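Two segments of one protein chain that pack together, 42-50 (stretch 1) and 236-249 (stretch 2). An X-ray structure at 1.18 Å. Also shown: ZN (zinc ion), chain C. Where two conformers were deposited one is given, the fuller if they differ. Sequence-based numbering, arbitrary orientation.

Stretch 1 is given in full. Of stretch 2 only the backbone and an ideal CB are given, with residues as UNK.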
ATOM      1  N   GLN A  42      13.788  -3.048 -11.174  1.00  8.63           N
ATOM      2  CA  GLN A  42      14.407  -2.079 -10.255  1.00  8.22           C
ATOM      3  C   GLN A  42      13.798  -0.706 -10.541  1.00  8.50           C
ATOM      4  O   GLN A  42      13.959  -0.172 -11.644  1.00  9.63           O
ATOM      5  CB  GLN A  42      15.934  -2.054 -10.458  1.00  9.62           C
ATOM      6  CG  GLN A  42      16.638  -1.142  -9.459  1.00 10.98           C
ATOM      7  CD  GLN A  42      18.127  -1.043  -9.707  1.00 14.41           C
ATOM      8  OE1 GLN A  42      18.629  -1.463 -10.751  1.00 18.46           O
ATOM      9  NE2 GLN A  42      18.838  -0.468  -8.762  1.00 17.12           N
ATOM     10  N   LEU A  43      13.101  -0.138  -9.565  1.00  7.79           N
ATOM     11  CA  LEU A  43      12.358   1.099  -9.730  1.00  7.93           C
ATOM     12  C   LEU A  43      13.253   2.321  -9.454  1.00  7.74           C
ATOM     13  O   LEU A  43      13.382   3.210 -10.309  1.00  9.26           O
ATOM     14  CB  LEU A  43      11.088   1.011  -8.869  1.00  7.97           C
ATOM     15  CG  LEU A  43      10.068   2.109  -9.055  1.00  8.00           C
ATOM     16  CD1 LEU A  43       8.669   1.611  -8.632  1.00  9.04           C
ATOM     17  CD2 LEU A  43      10.431   3.365  -8.256  1.00  8.87           C
ATOM     18  N   ILE A  44      13.845   2.395  -8.261  1.00  8.16           N
ATOM     19  CA  ILE A  44      14.846   3.430  -7.947  1.00  8.61           C
ATOM     20  C   ILE A  44      15.733   2.887  -6.835  1.00  8.65           C
ATOM     21  O   ILE A  44      15.252   2.343  -5.860  1.00  8.90           O
ATOM     22  CB  ILE A  44      14.208   4.786  -7.558  1.00  9.49           C
ATOM     23  CG1 ILE A  44      15.293   5.868  -7.452  1.00 10.50           C
ATOM     24  CG2 ILE A  44      13.346   4.692  -6.284  1.00  9.48           C
ATOM     25  CD1 ILE A  44      14.738   7.288  -7.433  1.00 12.04           C
ATOM     26  N   ASP A  45      17.040   2.978  -7.038  1.00  9.74           N
ATOM     27  CA  ASP A  45      18.039   2.582  -6.042  1.00  9.72           C
ATOM     28  C   ASP A  45      17.696   1.160  -5.543  1.00  9.44           C
ATOM     29  O   ASP A  45      17.675   0.226  -6.356  1.00 10.73           O
ATOM     30  CB  ASP A  45      18.138   3.648  -4.952  1.00 10.60           C
ATOM     31  CG  ASP A  45      19.378   3.525  -4.081  1.00 13.01           C
ATOM     32  OD1 ASP A  45      20.253   2.652  -4.326  1.00 15.65           O
ATOM     33  OD2 ASP A  45      19.471   4.336  -3.120  1.00 14.85           O
ATOM     34  N   ASN A  46      17.449   0.983  -4.243  1.00  8.82           N
ATOM     35  CA  ASN A  46      17.224  -0.331  -3.655  1.00  8.62           C
ATOM     36  C   ASN A  46      15.753  -0.734  -3.543  1.00  7.81           C
ATOM     37  O   ASN A  46      15.441  -1.664  -2.820  1.00  8.80           O
ATOM     38  CB  ASN A  46      17.939  -0.445  -2.306  1.00  9.64           C
ATOM     39  CG  ASN A  46      17.496   0.551  -1.263  1.00 10.57           C
ATOM     40  OD1 ASN A  46      17.109   1.685  -1.576  1.00 12.42           O
ATOM     41  ND2 ASN A  46      17.637   0.159  -0.003  1.00 12.59           N
ATOM     42  N   ILE A  47      14.874  -0.069  -4.292  1.00  7.09           N
ATOM     43  CA  ILE A  47      13.437  -0.359  -4.343  1.00  6.62           C
ATOM     44  C   ILE A  47      13.125  -1.066  -5.666  1.00  6.49           C
ATOM     45  O   ILE A  47      13.394  -0.513  -6.744  1.00  7.25           O
ATOM     46  CB  ILE A  47      12.566   0.899  -4.205  1.00  7.34           C
ATOM     47  CG1 ILE A  47      12.840   1.639  -2.897  1.00  7.99           C
ATOM     48  CG2 ILE A  47      11.090   0.518  -4.325  1.00  7.53           C
ATOM     49  CD1 ILE A  47      12.172   2.982  -2.790  1.00  9.00           C
ATOM     50  N   TYR A  48      12.518  -2.249  -5.550  1.00  6.17           N
ATOM     51  CA  TYR A  48      12.218  -3.106  -6.698  1.00  6.61           C
ATOM     52  C   TYR A  48      10.710  -3.396  -6.714  1.00  6.78           C
ATOM     53  O   TYR A  48      10.123  -3.714  -5.671  1.00  7.89           O
ATOM     54  CB  TYR A  48      12.972  -4.446  -6.621  1.00  7.36           C
ATOM     55  CG  TYR A  48      14.479  -4.297  -6.632  1.00  8.31           C
ATOM     56  CD1 TYR A  48      15.169  -3.859  -5.505  1.00  8.82           C
ATOM     57  CD2 TYR A  48      15.218  -4.550  -7.793  1.00  9.64           C
ATOM     58  CE1 TYR A  48      16.545  -3.677  -5.525  1.00 10.06           C
ATOM     59  CE2 TYR A  48      16.598  -4.384  -7.814  1.00 11.20           C
ATOM     60  CZ  TYR A  48      17.252  -3.953  -6.684  1.00 11.91           C
ATOM     61  OH  TYR A  48      18.624  -3.766  -6.706  1.00 14.98           O
ATOM     62  N   TYR A  49      10.098  -3.306  -7.893  1.00  6.52           N
ATOM     63  CA  TYR A  49       8.674  -3.631  -8.072  1.00  6.53           C
ATOM     64  C   TYR A  49       8.540  -5.115  -8.363  1.00  6.37           C
ATOM     65  O   TYR A  49       9.185  -5.610  -9.285  1.00  6.76           O
ATOM     66  CB  TYR A  49       8.103  -2.811  -9.243  1.00  7.17           C
ATOM     67  CG  TYR A  49       6.607  -2.926  -9.389  1.00  6.64           C
ATOM     68  CD1 TYR A  49       6.021  -3.996 -10.074  1.00  6.73           C
ATOM     69  CD2 TYR A  49       5.766  -1.978  -8.844  1.00  6.89           C
ATOM     70  CE1 TYR A  49       4.638  -4.127 -10.196  1.00  7.19           C
ATOM     71  CE2 TYR A  49       4.374  -2.098  -8.975  1.00  7.69           C
ATOM     72  CZ  TYR A  49       3.808  -3.169  -9.632  1.00  6.76           C
ATOM     73  OH  TYR A  49       2.436  -3.212  -9.699  1.00  7.69           O
ATOM     74  N   VAL A  50       7.712  -5.829  -7.585  1.00  5.89           N
ATOM     75  CA  VAL A  50       7.464  -7.273  -7.741  1.00  6.50           C
ATOM     76  C   VAL A  50       5.966  -7.600  -7.721  1.00  6.26           C
ATOM     77  O   VAL A  50       5.572  -8.754  -7.502  1.00  7.28           O
ATOM     78  CB  VAL A  50       8.232  -8.125  -6.697  1.00  6.74           C
ATOM     79  CG1 VAL A  50       9.734  -7.978  -6.874  1.00  7.81           C
ATOM     80  CG2 VAL A  50       7.831  -7.752  -5.279  1.00  6.90           C
ATOM     81  N   UNK A 236       9.726  13.365  -3.056  1.00  9.83           N
ATOM     82  CA  UNK A 236      10.228  13.347  -4.435  1.00 10.14           C
ATOM     83  C   UNK A 236       9.604  12.254  -5.303  1.00  9.53           C
ATOM     84  O   UNK A 236       9.385  12.474  -6.497  1.00 10.85           O
ATOM     85  CB  UNK A 236      11.748  13.169  -4.422  1.00 10.14           C
ATOM     86  N   UNK A 237       9.357  11.080  -4.698  1.00  9.11           N
ATOM     87  CA  UNK A 237       8.924   9.879  -5.413  1.00  8.60           C
ATOM     88  C   UNK A 237       7.670   9.348  -4.732  1.00  8.00           C
ATOM     89  O   UNK A 237       7.751   8.817  -3.625  1.00  8.95           O
ATOM     90  CB  UNK A 237      10.025   8.817  -5.443  1.00  8.60           C
ATOM     91  N   UNK A 238       6.536   9.456  -5.421  1.00  7.47           N
ATOM     92  CA  UNK A 238       5.276   8.903  -4.938  1.00  7.66           C
ATOM     93  C   UNK A 238       5.152   7.455  -5.401  1.00  7.29           C
ATOM     94  O   UNK A 238       5.186   7.166  -6.598  1.00  7.55           O
ATOM     95  CB  UNK A 238       4.089   9.734  -5.429  1.00  7.66           C
ATOM     96  N   UNK A 239       4.955   6.550  -4.439  1.00  6.67           N
ATOM     97  CA  UNK A 239       4.600   5.155  -4.695  1.00  7.19           C
ATOM     98  C   UNK A 239       3.300   4.881  -3.953  1.00  7.16           C
ATOM     99  O   UNK A 239       2.805   5.679  -3.172  1.00  7.90           O
ATOM    100  CB  UNK A 239       5.708   4.196  -4.256  1.00  7.19           C
ATOM    101  N   UNK A 240       2.724   3.710  -4.178  1.00  8.53           N
ATOM    102  CA  UNK A 240       1.479   3.353  -3.544  1.00  8.69           C
ATOM    103  C   UNK A 240       1.144   1.897  -3.753  1.00  7.71           C
ATOM    104  O   UNK A 240       1.864   1.178  -4.443  1.00  7.77           O
ATOM    105  CB  UNK A 240       0.344   4.234  -4.070  1.00  8.69           C
ATOM    106  N   UNK A 241       0.023   1.436  -3.172  1.00  8.13           N
ATOM    107  CA  UNK A 241      -0.260  -0.006  -3.171  1.00  8.42           C
ATOM    108  C   UNK A 241      -0.991  -0.507  -4.417  1.00  6.58           C
ATOM    109  O   UNK A 241      -1.182  -1.714  -4.552  1.00  6.44           O
ATOM    110  CB  UNK A 241      -1.092  -0.357  -1.936  1.00  8.42           C
ATOM    111  N   UNK A 242      -1.346   0.408  -5.328  1.00  7.07           N
ATOM    112  CA  UNK A 242      -1.834   0.078  -6.659  1.00  7.09           C
ATOM    113  C   UNK A 242      -1.048   0.945  -7.626  1.00  7.50           C
ATOM    114  O   UNK A 242      -0.809   2.125  -7.337  1.00  8.07           O
ATOM    115  CB  UNK A 242      -3.342   0.299  -6.792  1.00  7.09           C
ATOM    116  N   UNK A 243      -0.671   0.399  -8.796  1.00  8.01           N
ATOM    117  CA  UNK A 243       0.165   1.180  -9.719  1.00  9.38           C
ATOM    118  C   UNK A 243      -0.497   2.449 -10.255  1.00  8.97           C
ATOM    119  O   UNK A 243       0.193   3.393 -10.614  1.00  9.77           O
ATOM    120  CB  UNK A 243       0.569   0.298 -10.902  1.00  9.38           C
ATOM    121  N   UNK A 244      -1.828   2.442 -10.278  0.50 11.05           N
ATOM    122  CA  UNK A 244      -2.634   3.587 -10.682  0.50 12.08           C
ATOM    123  C   UNK A 244      -2.394   4.833  -9.834  0.50 12.06           C
ATOM    124  O   UNK A 244      -2.538   5.956 -10.347  0.50 12.24           O
ATOM    125  CB  UNK A 244      -4.116   3.213 -10.623  0.50 12.08           C
ATOM    126  N   UNK A 245      -1.965   4.649  -8.579  1.00 11.14           N
ATOM    127  CA  UNK A 245      -1.672   5.774  -7.663  1.00 10.48           C
ATOM    128  C   UNK A 245      -0.637   6.726  -8.281  1.00 10.84           C
ATOM    129  O   UNK A 245      -0.683   7.929  -8.050  1.00 13.31           O
ATOM    130  CB  UNK A 245      -1.162   5.251  -6.319  1.00 10.48           C
ATOM    131  N   UNK A 246       0.315   6.176  -9.039  1.00  9.10           N
ATOM    132  CA  UNK A 246       1.459   6.932  -9.511  1.00  8.60           C
ATOM    133  C   UNK A 246       1.774   6.686 -10.978  1.00  8.87           C
ATOM    134  O   UNK A 246       2.859   7.019 -11.422  1.00  9.70           O
ATOM    135  CB  UNK A 246       2.685   6.594  -8.661  1.00  8.60           C
ATOM    136  N   UNK A 247       0.839   6.145 -11.748  1.00  9.19           N
ATOM    137  CA  UNK A 247       1.057   5.954 -13.168  1.00 10.68           C
ATOM    138  C   UNK A 247       2.294   5.120 -13.446  1.00  9.53           C
ATOM    139  O   UNK A 247       3.115   5.472 -14.274  1.00 10.41           O
ATOM    140  CB  UNK A 247       1.173   7.309 -13.869  1.00 10.68           C
ATOM    141  N   UNK A 248       2.386   3.979 -12.761  1.00  8.95           N
ATOM    142  CA  UNK A 248       3.588   3.151 -12.814  1.00  8.20           C
ATOM    143  C   UNK A 248       3.987   2.719 -14.227  1.00  8.62           C
ATOM    144  O   UNK A 248       5.151   2.843 -14.598  1.00  9.35           O
ATOM    145  CB  UNK A 248       3.382   1.906 -11.949  1.00  8.20           C
ATOM    146  N   UNK A 249       3.027   2.219 -15.001  1.00  9.41           N
ATOM    147  CA  UNK A 249       3.359   1.577 -16.260  1.00 11.11           C
ATOM    148  C   UNK A 249       3.933   2.611 -17.232  1.00 11.47           C
ATOM    149  O   UNK A 249       4.874   2.345 -17.989  1.00 13.03           O
ATOM    150  CB  UNK A 249       2.128   0.893 -16.858  1.00 11.11           C
TER
HETATM  151 ZN    ZN C 301      -6.166  -1.931  -2.427  1.00  7.31          ZN

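Stretch 1 is a hairpin, closed by a type II' turn from Ile 44 to Ile 47, and it offers stretch 2 the side chains of Leu 43, Ile 44, Ile 47 and Tyr 49. That surface is apolar apart from the Tyr 49 hydroxyl, so the positions facing it should favor carbon-rich side chains.

Position 236 has nothing of stretch 1 within 5.5 Å of its ideal CB, so the contact sets no preference; it is Asp 236, hydrogen-bonded elsewhere in the structure. At 237, phi/psi of -128/111 is extended and CA-to-CB points toward stretch 1, the ideal CB lying 5.3 Å from Ile 44 CD1. A short or medium apolar group fits, and beta-branching suits a strand. Val 237 (t) places CG2 4.2 Å from Ile 44 CD1. Position 238 is out of reach, as alternation in a strand would lead one to expect; it is Leu 238.

At 239 the chain faces stretch 1 again, but from farther off, with no atom within 5.5 Å of the ideal CB. Leucine, isoleucine, methionine or an aromatic could span the gap. Leu 239 (m, t) does so: CD2 lies 3.9 Å from Leu 43 CD1, and CD1 lies 4.2 Å from Ile 47 CG2.

Positions 240 and 241, Gly 240 and Pro 241, are out of reach. At 242 CA-to-CB points away, while the zinc lies on that side, so a metal ligand is plausible: His 242 binds it through NE2, 2.1 Å from ZN.

At 243 the ideal CB is 4.2 Å from Tyr 49 OH, and phi of -63° admits proline among other small residues. Pro 243 brings CG to 3.7 Å from Tyr 49 OH. Positions 244 and 245 do not reach stretch 1; they are Glu 244 and Val 245.

Position 246 points toward stretch 1 from a distance, calling for a long side chain, aromatic or aliphatic. Tyr 246 (p) sets its OH 3.5 Å from Tyr 49 CE2, at the ring edge, and 4.2 Å from Leu 43 CD1; the hydroxyl is hydrogen-bonded elsewhere in the structure.

At 247, phi/psi of 57/50 favors glycine, and Gly 247 is the N-cap residue.

At 248 the ideal CB is 5.1 Å from Tyr 49 CE2, inviting a flexible apolar chain that can lie over the ring. Met 248 (t, m, m) does this: CE is 3.6 Å from Tyr 49 CZ and 28° off the ring normal, a CH-pi contact over the face. Position 249 points sideways; Gln 249 makes no contact.

Stretch 2 236-249: DVLLGPHPEVYGMQ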
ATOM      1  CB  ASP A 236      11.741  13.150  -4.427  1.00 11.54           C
ATOM      2  CG  ASP A 236      12.480  14.303  -3.760  1.00 12.32           C
ATOM      3  OD1 ASP A 236      12.539  15.365  -4.399  1.00 15.75           O
ATOM      4  OD2 ASP A 236      13.009  14.127  -2.633  1.00 13.01           O
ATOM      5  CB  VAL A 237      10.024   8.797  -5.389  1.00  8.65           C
ATOM      6  CG1 VAL A 237       9.545   7.497  -6.045  1.00  9.07           C
ATOM      7  CG2 VAL A 237      11.292   9.293  -6.082  1.00  9.55           C
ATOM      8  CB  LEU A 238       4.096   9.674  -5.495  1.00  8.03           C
ATOM      9  CG  LEU A 238       2.721   9.131  -5.083  1.00  9.11           C
ATOM     10  CD1 LEU A 238       2.538   9.178  -3.568  1.00 10.20           C
ATOM     11  CD2 LEU A 238       1.623   9.896  -5.812  1.00 10.29           C
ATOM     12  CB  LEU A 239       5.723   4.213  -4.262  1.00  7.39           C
ATOM     13  CG  LEU A 239       7.087   4.450  -4.915  1.00  7.60           C
ATOM     14  CD1 LEU A 239       8.142   3.512  -4.365  1.00  8.40           C
ATOM     15  CD2 LEU A 239       6.993   4.279  -6.407  1.00  8.46           C
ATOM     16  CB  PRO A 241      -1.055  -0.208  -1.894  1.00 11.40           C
ATOM     17  CG  PRO A 241      -1.701   1.082  -1.638  1.00 13.62           C
ATOM     18  CD  PRO A 241      -0.873   2.170  -2.266  1.00 10.02           C
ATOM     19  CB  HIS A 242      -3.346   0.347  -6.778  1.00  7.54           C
ATOM     20  CG  HIS A 242      -4.180  -0.544  -5.917  1.00  7.58           C
ATOM     21  ND1 HIS A 242      -4.501  -1.846  -6.249  1.00  7.12           N
ATOM     22  CD2 HIS A 242      -4.767  -0.319  -4.725  1.00  7.11           C
ATOM     23  CE1 HIS A 242      -5.252  -2.370  -5.287  1.00  6.99           C
ATOM     24  NE2 HIS A 242      -5.428  -1.464  -4.349  1.00  6.46           N
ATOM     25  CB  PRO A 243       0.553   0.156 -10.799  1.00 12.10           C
ATOM     26  CG  PRO A 243      -0.357  -0.998 -10.621  1.00 10.42           C
ATOM     27  CD  PRO A 243      -0.863  -0.995  -9.233  1.00  8.62           C
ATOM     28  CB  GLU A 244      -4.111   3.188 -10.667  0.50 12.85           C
ATOM     29  CG  GLU A 244      -4.443   2.156 -11.735  0.50 13.50           C
ATOM     30  CD  GLU A 244      -4.370   0.699 -11.274  0.50 13.83           C
ATOM     31  OE1 GLU A 244      -3.700   0.335 -10.271  0.50 12.95           O
ATOM     32  OE2 GLU A 244      -5.011  -0.126 -11.958  0.50 14.93           O
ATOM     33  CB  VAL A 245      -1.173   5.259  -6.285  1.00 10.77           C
ATOM     34  CG1 VAL A 245      -0.516   6.339  -5.426  1.00 12.29           C
ATOM     35  CG2 VAL A 245      -2.293   4.574  -5.510  1.00 12.26           C
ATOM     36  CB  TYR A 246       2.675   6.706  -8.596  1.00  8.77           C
ATOM     37  CG  TYR A 246       3.148   5.283  -8.496  1.00  7.98           C
ATOM     38  CD1 TYR A 246       2.491   4.362  -7.681  1.00  8.12           C
ATOM     39  CD2 TYR A 246       4.258   4.836  -9.210  1.00  8.68           C
ATOM     40  CE1 TYR A 246       2.924   3.053  -7.581  1.00  7.93           C
ATOM     41  CE2 TYR A 246       4.712   3.524  -9.083  1.00  8.19           C
ATOM     42  CZ  TYR A 246       4.035   2.620  -8.287  1.00  7.67           C
ATOM     43  OH  TYR A 246       4.502   1.325  -8.178  1.00  8.60           O
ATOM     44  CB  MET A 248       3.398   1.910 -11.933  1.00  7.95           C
ATOM     45  CG  MET A 248       4.620   0.997 -11.843  1.00  8.07           C
ATOM     46  SD  MET A 248       4.752  -0.238 -13.153  1.00  8.90           S
ATOM     47  CE  MET A 248       3.406  -1.337 -12.705  1.00  8.37           C
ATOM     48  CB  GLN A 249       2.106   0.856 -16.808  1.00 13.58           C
ATOM     49  CG  GLN A 249       1.603  -0.318 -15.961  1.00 13.73           C
ATOM     50  CD  GLN A 249       0.560   0.017 -14.860  1.00 14.74           C
ATOM     51  OE1 GLN A 249       0.541   1.145 -14.262  1.00 13.92           O
ATOM     52  NE2 GLN A 249      -0.285  -0.995 -14.532  1.00 15.90           N
TER
HETATM   53  O   HOH W   1      -7.682  -2.074  -1.042  1.00  7.07           O
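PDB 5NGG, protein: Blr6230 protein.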